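Local structure of putative glucose-6-phosphate 1-epimerase (Salmonella typhimurium, 2HTA) at residues I244-H250 against R299-C305; N128-L132 against F156-K160; G185-V190 against Y275-V279. The protein probably interconverts the alpha and beta anomers of glucose 6-phosphate as a hexose-6-phosphate 1-epimerase, and is a monomer in solution. All coordinates share one frame; numbering follows the deposited sequence.

Interaction 1: I244-H250 against R299-C305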
loop_
_atom_site.group_PDB
_atom_site.type_symbol
_atom_site.label_atom_id
_atom_site.label_comp_id
_atom_site.label_asym_id
_atom_site.label_seq_id
_atom_site.Cartn_x
_atom_site.Cartn_y
_atom_site.Cartn_z
ATOM N N ILE A 244 -12.639 7.355 -4.887
ATOM C CA ILE A 244 -12.037 6.675 -3.770
ATOM C C ILE A 244 -11.458 7.749 -2.832
ATOM O O ILE A 244 -10.697 8.644 -3.269
ATOM C CB ILE A 244 -10.944 5.678 -4.229
ATOM C CG1 ILE A 244 -11.544 4.540 -5.127
ATOM C CG2 ILE A 244 -10.235 5.099 -3.028
ATOM C CD1 ILE A 244 -10.430 3.836 -6.045
ATOM N N ASP A 245 -11.864 7.688 -1.577
ATOM C CA ASP A 245 -11.356 8.604 -0.554
ATOM C C ASP A 245 -10.192 7.911 0.114
ATOM O O ASP A 245 -10.333 6.781 0.562
ATOM C CB ASP A 245 -12.440 8.867 0.472
ATOM C CG ASP A 245 -13.593 9.619 -0.119
ATOM O OD1 ASP A 245 -13.424 10.388 -1.124
ATOM O OD2 ASP A 245 -14.694 9.427 0.409
ATOM N N VAL A 246 -9.047 8.589 0.198
ATOM C CA VAL A 246 -7.863 8.030 0.874
ATOM C C VAL A 246 -7.523 8.981 2.014
ATOM O O VAL A 246 -7.115 10.116 1.761
ATOM C CB VAL A 246 -6.667 7.904 -0.127
ATOM C CG1 VAL A 246 -5.538 7.128 0.500
ATOM C CG2 VAL A 246 -7.080 7.231 -1.409
ATOM N N VAL A 247 -7.766 8.545 3.254
ATOM C CA VAL A 247 -7.620 9.384 4.404
ATOM C C VAL A 247 -6.308 9.050 5.114
ATOM O O VAL A 247 -6.013 7.884 5.386
ATOM C CB VAL A 247 -8.765 9.226 5.358
ATOM C CG1 VAL A 247 -8.635 10.167 6.524
ATOM C CG2 VAL A 247 -10.110 9.495 4.635
ATOM N N HIS A 248 -5.556 10.090 5.435
ATOM C CA HIS A 248 -4.218 9.961 5.969
ATOM C C HIS A 248 -4.200 10.418 7.410
ATOM O O HIS A 248 -4.797 11.478 7.769
ATOM C CB HIS A 248 -3.216 10.796 5.141
ATOM C CG HIS A 248 -3.348 10.615 3.655
ATOM N ND1 HIS A 248 -2.805 9.539 2.981
ATOM C CD2 HIS A 248 -4.041 11.331 2.734
ATOM C CE1 HIS A 248 -3.115 9.626 1.694
ATOM N NE2 HIS A 248 -3.849 10.715 1.515
ATOM N N HIS A 249 -3.570 9.595 8.266
ATOM C CA HIS A 249 -3.411 9.967 9.694
ATOM C C HIS A 249 -2.001 9.738 10.178
ATOM O O HIS A 249 -1.373 8.785 9.792
ATOM C CB HIS A 249 -4.409 9.188 10.560
ATOM C CG HIS A 249 -5.777 9.826 10.598
ATOM N ND1 HIS A 249 -6.862 9.306 9.929
ATOM C CD2 HIS A 249 -6.201 10.984 11.176
ATOM C CE1 HIS A 249 -7.912 10.087 10.134
ATOM N NE2 HIS A 249 -7.531 11.132 10.866
ATOM N N HIS A 250 -1.515 10.638 11.036
ATOM C CA HIS A 250 -0.202 10.533 11.666
ATOM C C HIS A 250 0.926 10.706 10.660
ATOM O O HIS A 250 2.072 10.411 11.002
ATOM C CB HIS A 250 -0.011 9.221 12.489
ATOM C CG HIS A 250 -1.226 8.812 13.260
ATOM N ND1 HIS A 250 -1.790 9.602 14.236
ATOM C CD2 HIS A 250 -2.009 7.704 13.161
ATOM C CE1 HIS A 250 -2.869 9.006 14.721
ATOM N NE2 HIS A 250 -3.021 7.844 14.097
ATOM N N ARG A 299 3.289 5.685 14.615
ATOM C CA ARG A 299 2.125 5.163 13.951
ATOM C C ARG A 299 1.977 5.867 12.614
ATOM O O ARG A 299 2.344 7.033 12.471
ATOM C CB ARG A 299 0.862 5.377 14.826
ATOM C CG ARG A 299 0.906 4.586 16.145
ATOM C CD ARG A 299 -0.476 4.451 16.799
ATOM N NE ARG A 299 -0.823 5.656 17.541
ATOM C CZ ARG A 299 -1.908 6.396 17.297
ATOM N NH1 ARG A 299 -2.748 6.016 16.341
ATOM N NH2 ARG A 299 -2.180 7.491 18.026
ATOM N N LEU A 300 1.443 5.150 11.623
ATOM C CA LEU A 300 1.055 5.740 10.347
ATOM C C LEU A 300 -0.219 4.959 9.908
ATOM O O LEU A 300 -0.275 3.717 10.064
ATOM C CB LEU A 300 2.149 5.471 9.330
ATOM C CG LEU A 300 2.155 6.205 7.984
ATOM C CD1 LEU A 300 2.272 7.759 8.178
ATOM C CD2 LEU A 300 3.269 5.636 7.089
ATOM N N ALA A 301 -1.239 5.681 9.433
ATOM C CA ALA A 301 -2.518 5.011 9.085
ATOM C C ALA A 301 -3.127 5.594 7.856
ATOM O O ALA A 301 -3.017 6.793 7.585
ATOM C CB ALA A 301 -3.531 5.057 10.260
ATOM N N GLN A 302 -3.827 4.716 7.140
ATOM C CA GLN A 302 -4.590 5.091 5.960
ATOM C C GLN A 302 -5.981 4.381 6.014
ATOM O O GLN A 302 -6.040 3.205 6.372
ATOM C CB GLN A 302 -3.810 4.637 4.726
ATOM C CG GLN A 302 -4.523 5.031 3.403
ATOM C CD GLN A 302 -3.807 4.570 2.185
ATOM O OE1 GLN A 302 -4.264 3.651 1.516
ATOM N NE2 GLN A 302 -2.648 5.205 1.878
ATOM N N THR A 303 -7.056 5.114 5.713
ATOM C CA THR A 303 -8.395 4.583 5.574
ATOM C C THR A 303 -8.854 4.880 4.152
ATOM O O THR A 303 -8.559 5.934 3.593
ATOM C CB THR A 303 -9.331 5.167 6.665
ATOM O OG1 THR A 303 -8.861 4.662 7.922
ATOM C CG2 THR A 303 -10.785 4.683 6.467
ATOM N N ILE A 304 -9.475 3.872 3.548
ATOM C CA ILE A 304 -9.973 3.944 2.199
ATOM C C ILE A 304 -11.496 3.740 2.194
ATOM O O ILE A 304 -12.033 2.790 2.827
ATOM C CB ILE A 304 -9.323 2.839 1.311
ATOM C CG1 ILE A 304 -7.796 2.802 1.508
ATOM C CG2 ILE A 304 -9.747 3.076 -0.177
ATOM C CD1 ILE A 304 -7.112 1.489 0.956
ATOM N N CYS A 305 -12.173 4.590 1.437
ATOM C CA CYS A 305 -13.664 4.588 1.378
ATOM C C CYS A 305 -14.021 4.764 -0.095
ATOM O O CYS A 305 -13.414 5.589 -0.799
ATOM C CB CYS A 305 -14.151 5.797 2.206
ATOM S SG CYS A 305 -15.879 5.995 2.230
#
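D245, V247 and H249 pair with C305, T303 and A301 as three successive hydrogen-bonded pairs of antiparallel strands, the straightest bond running from V247 N to T303 O (2.7 Å, N-H...O 179°). The non-hydrogen-bonded pairs, V246 with I304 and H248 with Q302, send their side chains to the buried face. Q302 reaches along this face with CG anti to its backbone N (chi1 -178°), so that its amide carbon CD lies 3.5 Å from V246 CG1. At the far end I244 and I304 stand side by side, their CG2 methyls 3.5 Å apart. On the face of D245, V247 and T303, D245 CB meets C305 CB at 3.9 Å. H250, just past its strand, brings NE2 to 2.9 Å from R299 NH1, ring and guanidinium meeting obliquely with their planes 66° apart.

Strand 232-237 flanks 244-249, and strand 162-169 flanks 299-305, in one large antiparallel sheet. Strands 172-183 and 278-286 pack on the buried face, where H248 ND1 and Q302 NE2 both bond T283 OG1. H248 NE2 bonds S233 OG on strand 232-237, so both ring nitrogens are engaged and the rotation of the ring is fixed. Q302 OE1 bonds S180 OG on strand 172-183, close to the proposed active-site residues E282 and H179.

Interaction 2: N128-L132 against F156-K160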
loop_
_atom_site.group_PDB
_atom_site.type_symbol
_atom_site.label_atom_id
_atom_site.label_comp_id
_atom_site.label_asym_id
_atom_site.label_seq_id
_atom_site.Cartn_x
_atom_site.Cartn_y
_atom_site.Cartn_z
ATOM N N ASN A 128 -19.897 -7.767 9.605
ATOM C CA ASN A 128 -19.531 -6.584 8.802
ATOM C C ASN A 128 -18.149 -6.743 8.089
ATOM O O ASN A 128 -17.925 -6.170 7.037
ATOM C CB ASN A 128 -19.486 -5.322 9.668
ATOM C CG ASN A 128 -20.836 -4.995 10.263
ATOM O OD1 ASN A 128 -21.845 -5.202 9.608
ATOM N ND2 ASN A 128 -20.856 -4.517 11.468
ATOM N N GLY A 129 -17.262 -7.532 8.672
ATOM C CA GLY A 129 -15.975 -7.738 7.980
ATOM C C GLY A 129 -15.000 -8.395 8.926
ATOM O O GLY A 129 -15.429 -9.118 9.855
ATOM N N VAL A 130 -13.679 -8.148 8.713
ATOM C CA VAL A 130 -12.643 -8.887 9.429
ATOM C C VAL A 130 -11.550 -7.918 9.891
ATOM O O VAL A 130 -11.276 -6.928 9.195
ATOM C CB VAL A 130 -12.002 -9.984 8.521
ATOM C CG1 VAL A 130 -11.007 -10.821 9.318
ATOM C CG2 VAL A 130 -13.072 -10.919 7.973
ATOM N N MET A 131 -10.981 -8.168 11.058
ATOM C CA MET A 131 -9.806 -7.391 11.534
ATOM C C MET A 131 -8.645 -8.323 11.613
ATOM O O MET A 131 -8.831 -9.454 12.076
ATOM C CB MET A 131 -10.058 -6.887 12.977
ATOM C CG MET A 131 -11.242 -5.916 13.165
ATOM S SD MET A 131 -11.412 -5.570 15.000
ATOM C CE MET A 131 -9.757 -4.932 15.417
ATOM N N LEU A 132 -7.434 -7.867 11.251
ATOM C CA LEU A 132 -6.270 -8.761 11.304
ATOM C C LEU A 132 -5.069 -7.965 11.811
ATOM O O LEU A 132 -4.938 -6.774 11.489
ATOM C CB LEU A 132 -5.896 -9.273 9.899
ATOM C CG LEU A 132 -6.918 -10.060 9.057
ATOM C CD1 LEU A 132 -7.732 -9.077 8.235
ATOM C CD2 LEU A 132 -6.123 -10.989 8.115
ATOM N N PHE A 156 -5.193 -4.302 10.169
ATOM C CA PHE A 156 -6.102 -4.042 9.071
ATOM C C PHE A 156 -7.537 -4.223 9.505
ATOM O O PHE A 156 -7.806 -5.087 10.330
ATOM C CB PHE A 156 -5.866 -5.044 7.958
ATOM C CG PHE A 156 -4.502 -4.940 7.364
ATOM C CD1 PHE A 156 -3.430 -5.593 7.966
ATOM C CD2 PHE A 156 -4.288 -4.122 6.249
ATOM C CE1 PHE A 156 -2.107 -5.476 7.396
ATOM C CE2 PHE A 156 -2.984 -4.043 5.670
ATOM C CZ PHE A 156 -1.929 -4.700 6.266
ATOM N N LYS A 157 -8.440 -3.427 8.948
ATOM C CA LYS A 157 -9.906 -3.661 9.090
ATOM C C LYS A 157 -10.460 -3.715 7.684
ATOM O O LYS A 157 -10.341 -2.740 6.966
ATOM C CB LYS A 157 -10.522 -2.504 9.874
ATOM C CG LYS A 157 -10.004 -2.412 11.258
ATOM C CD LYS A 157 -10.980 -1.533 12.096
ATOM C CE LYS A 157 -10.574 -1.480 13.550
ATOM N NZ LYS A 157 -11.484 -0.535 14.261
ATOM N N VAL A 158 -10.966 -4.867 7.225
ATOM C CA VAL A 158 -11.449 -4.952 5.870
ATOM C C VAL A 158 -12.935 -5.233 5.889
ATOM O O VAL A 158 -13.379 -6.178 6.510
ATOM C CB VAL A 158 -10.670 -5.989 4.976
ATOM C CG1 VAL A 158 -9.188 -5.545 4.864
ATOM C CG2 VAL A 158 -10.710 -7.406 5.578
ATOM N N GLY A 159 -13.675 -4.349 5.279
ATOM C CA GLY A 159 -15.117 -4.438 5.259
ATOM C C GLY A 159 -15.656 -3.512 4.228
ATOM O O GLY A 159 -15.153 -3.428 3.110
ATOM N N LYS A 160 -16.716 -2.792 4.585
ATOM C CA LYS A 160 -17.234 -1.699 3.704
ATOM C C LYS A 160 -16.160 -0.617 3.448
ATOM O O LYS A 160 -16.114 0.016 2.384
ATOM C CB LYS A 160 -18.452 -1.066 4.421
ATOM C CG LYS A 160 -19.075 0.107 3.685
ATOM C CD LYS A 160 -20.403 0.609 4.365
ATOM C CE LYS A 160 -20.126 1.043 5.793
ATOM N NZ LYS A 160 -21.215 1.887 6.465
#
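Two neighbouring strands of the large antiparallel sheet in this galactose mutarotase-type beta-sandwich meet here, strand 130-137 entering beside the end of strand 151-158. V130 with V158 and L132 with F156 are hydrogen-bonded pairs, each closed by two backbone bonds; the shortest joins F156 N to L132 O at 2.8 Å. M131 and K157 form the non-hydrogen-bonded pair between them, and M131 CA lies 3.3 Å from F156 O in a CA-H...O contact.

The two faces differ sharply in character. On the exposed one, M131 and K157 run out alongside each other in the same direction. Both have CG beside the backbone N (chi1 -63° in each), which starts them off together; the lysine then stays extended while the methionine bends at its last torsion, and M131 CE comes to 4.0 Å from K157 CE. This is contact between methyl and methylene groups, with the ammonium carried beyond it toward E163, a long and weak ion pair.

The buried face is apolar. V158 CG2 touches both V130 CB (4.1 Å) and L132 CD1 (4.3 Å), two residues of the facing strand, and comes nearer still, 3.7 Å, to V130 O. F156 turns its ring away from the neighbouring strand to meet F55 edge-to-face, while V130 and L132 pack on strand 41-48, so this face looks into the sandwich. W65 NE1 bonds the carbonyl of G159.

G129 and G159 bring their backbones together beyond the last bonded pair, with no side chain between them: the CA atoms of G129 and G159 are 4.4 Å apart, and G129 CA also lies 3.4 Å from V158 O.

Interaction 3: G185-V190 against Y275-V279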
loop_
_atom_site.group_PDB
_atom_site.type_symbol
_atom_site.label_atom_id
_atom_site.label_comp_id
_atom_site.label_asym_id
_atom_site.label_seq_id
_atom_site.Cartn_x
_atom_site.Cartn_y
_atom_site.Cartn_z
ATOM N N GLY A 185 -10.199 3.216 -13.851
ATOM C CA GLY A 185 -10.602 2.812 -15.228
ATOM C C GLY A 185 -9.609 3.210 -16.289
ATOM O O GLY A 185 -9.248 2.402 -17.176
ATOM N N ASP A 186 -9.165 4.457 -16.213
ATOM C CA ASP A 186 -8.201 4.980 -17.164
ATOM C C ASP A 186 -7.435 6.145 -16.584
ATOM O O ASP A 186 -7.999 7.220 -16.333
ATOM C CB ASP A 186 -8.987 5.480 -18.371
ATOM C CG ASP A 186 -8.108 5.948 -19.516
ATOM O OD1 ASP A 186 -6.896 6.183 -19.362
ATOM O OD2 ASP A 186 -8.676 6.058 -20.613
ATOM N N ILE A 187 -6.128 5.989 -16.462
ATOM C CA ILE A 187 -5.331 7.015 -15.791
ATOM C C ILE A 187 -5.446 8.392 -16.484
ATOM O O ILE A 187 -5.326 9.447 -15.853
ATOM C CB ILE A 187 -3.855 6.576 -15.732
ATOM C CG1 ILE A 187 -3.003 7.594 -14.970
ATOM C CG2 ILE A 187 -3.313 6.367 -17.134
ATOM C CD1 ILE A 187 -3.275 7.670 -13.449
ATOM N N ALA A 188 -5.693 8.374 -17.793
ATOM C CA ALA A 188 -5.750 9.588 -18.587
ATOM C C ALA A 188 -6.899 10.480 -18.141
ATOM O O ALA A 188 -6.865 11.681 -18.375
ATOM C CB ALA A 188 -5.899 9.245 -20.110
ATOM N N ASN A 189 -7.934 9.939 -17.513
ATOM C CA ASN A 189 -8.939 10.879 -17.023
ATOM C C ASN A 189 -8.919 11.106 -15.506
ATOM O O ASN A 189 -9.743 11.875 -14.984
ATOM C CB ASN A 189 -10.368 10.536 -17.474
ATOM C CG ASN A 189 -10.845 9.212 -16.947
ATOM O OD1 ASN A 189 -10.845 8.956 -15.720
ATOM N ND2 ASN A 189 -11.265 8.349 -17.864
ATOM N N VAL A 190 -8.007 10.430 -14.812
ATOM C CA VAL A 190 -8.017 10.473 -13.343
ATOM C C VAL A 190 -7.555 11.843 -12.875
ATOM O O VAL A 190 -6.627 12.396 -13.424
ATOM C CB VAL A 190 -7.113 9.358 -12.753
ATOM C CG1 VAL A 190 -6.880 9.600 -11.256
ATOM C CG2 VAL A 190 -7.777 8.029 -12.978
ATOM N N TYR A 275 0.290 0.812 -16.149
ATOM C CA TYR A 275 0.123 2.210 -15.718
ATOM C C TYR A 275 -1.241 2.790 -16.069
ATOM O O TYR A 275 -1.684 3.719 -15.425
ATOM C CB TYR A 275 1.208 3.102 -16.305
ATOM C CG TYR A 275 0.931 3.432 -17.787
ATOM C CD1 TYR A 275 0.371 4.674 -18.162
ATOM C CD2 TYR A 275 1.164 2.483 -18.781
ATOM C CE1 TYR A 275 0.081 4.971 -19.491
ATOM C CE2 TYR A 275 0.876 2.767 -20.104
ATOM C CZ TYR A 275 0.348 4.014 -20.447
ATOM O OH TYR A 275 0.086 4.270 -21.781
ATOM N N LYS A 276 -1.912 2.232 -17.074
ATOM C CA LYS A 276 -3.232 2.668 -17.471
ATOM C C LYS A 276 -4.315 2.531 -16.385
ATOM O O LYS A 276 -5.263 3.289 -16.397
ATOM C CB LYS A 276 -3.698 1.905 -18.712
ATOM C CG LYS A 276 -2.937 2.425 -19.939
ATOM C CD LYS A 276 -3.384 1.756 -21.219
ATOM C CE LYS A 276 -2.751 2.477 -22.417
ATOM N NZ LYS A 276 -3.325 2.015 -23.736
ATOM N N THR A 277 -4.194 1.527 -15.514
ATOM C CA THR A 277 -5.291 1.206 -14.614
ATOM C C THR A 277 -4.968 1.330 -13.119
ATOM O O THR A 277 -5.702 0.791 -12.263
ATOM C CB THR A 277 -5.892 -0.173 -14.923
ATOM O OG1 THR A 277 -4.841 -1.153 -14.965
ATOM C CG2 THR A 277 -6.603 -0.106 -16.302
ATOM N N PHE A 278 -3.924 2.100 -12.800
ATOM C CA PHE A 278 -3.729 2.480 -11.397
ATOM C C PHE A 278 -3.199 3.879 -11.206
ATOM O O PHE A 278 -2.571 4.469 -12.120
ATOM C CB PHE A 278 -2.865 1.443 -10.654
ATOM C CG PHE A 278 -1.368 1.580 -10.909
ATOM C CD1 PHE A 278 -0.570 2.442 -10.138
ATOM C CD2 PHE A 278 -0.763 0.833 -11.928
ATOM C CE1 PHE A 278 0.803 2.566 -10.383
ATOM C CE2 PHE A 278 0.633 0.936 -12.161
ATOM C CZ PHE A 278 1.394 1.785 -11.381
ATOM N N VAL A 279 -3.433 4.410 -10.001
ATOM C CA VAL A 279 -2.719 5.590 -9.527
ATOM C C VAL A 279 -2.330 5.258 -8.088
ATOM O O VAL A 279 -3.119 4.628 -7.362
ATOM C CB VAL A 279 -3.577 6.887 -9.591
ATOM C CG1 VAL A 279 -4.808 6.842 -8.643
ATOM C CG2 VAL A 279 -2.790 8.132 -9.292
#
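The side chain of I187 sets out toward segment 275-279 and divides its two branches between different parts of it. CG1 is anti to the backbone N (chi1 -177°) and carries CD1 inward, while CG2 takes the place between N and the carbonyl carbon and faces the short 3-10 segment at Y275 and K276. The inward branch ends with CD1 3.5 Å from F278 O and 3.9 Å from V279 CB, the isoleucine and valine side chains crossing at about a right angle. The other branch sets CG2 against backbone more than side chain: Y275 O is 3.5 Å away, and the tyrosine ring is met obliquely, CD1 lying 4.2 Å from I187 CG2. The ring of Y275 has K276 CG over one face, toward the rim.

Deeper in, V190 adds a second apolar touch, its CG1 4.3 Å from V279 CG1. Both valines also pack on I235, and I187 and V279 both meet F218, so a small hydrophobic cluster closes beneath the loop. F278 faces the other way, its ring meeting those of W75 and Y181 on the side of the proposed active-site H179 and of R89, a probable substrate-binding residue.

A single hydrogen bond joins the two backbones, I187 N to K276 O at 2.8 Å, bent at 142°. Next to it D186 OD1 accepts from A188 N in an Asx turn, at 3.0 Å from above the carboxylate plane.

Chemically, then, there is between the two segments one backbone bond beside a branched aliphatic side chain. N258 ND2 bonds the two carbonyls nearest the isoleucine's methyls, Y275 O and F278 O, so both keep a polar partner despite that apolar neighbour.

How the interactions relate
Along the chain interaction 2 closes first, and the segments of interactions 1 and 3 then alternate: 185-190, 244-250, 275-279, 299-305. Interactions 1 and 2 belong to the same nine-stranded antiparallel sheet, their centres 15 Å apart; strand 162-169 lies between strands 151-158 and 298-308 and so links them. Interaction 3 is 21 Å from interaction 1 and 27 Å from interaction 2, centre to centre, where strand 278-286 of the other large sheet meets the loop after strand 172-183. Those two strands also pack on the buried face of interaction 1. The contacts join segments 24 to 85 residues apart in sequence, and interactions 1 and 3 lie near the proposed active-site residues.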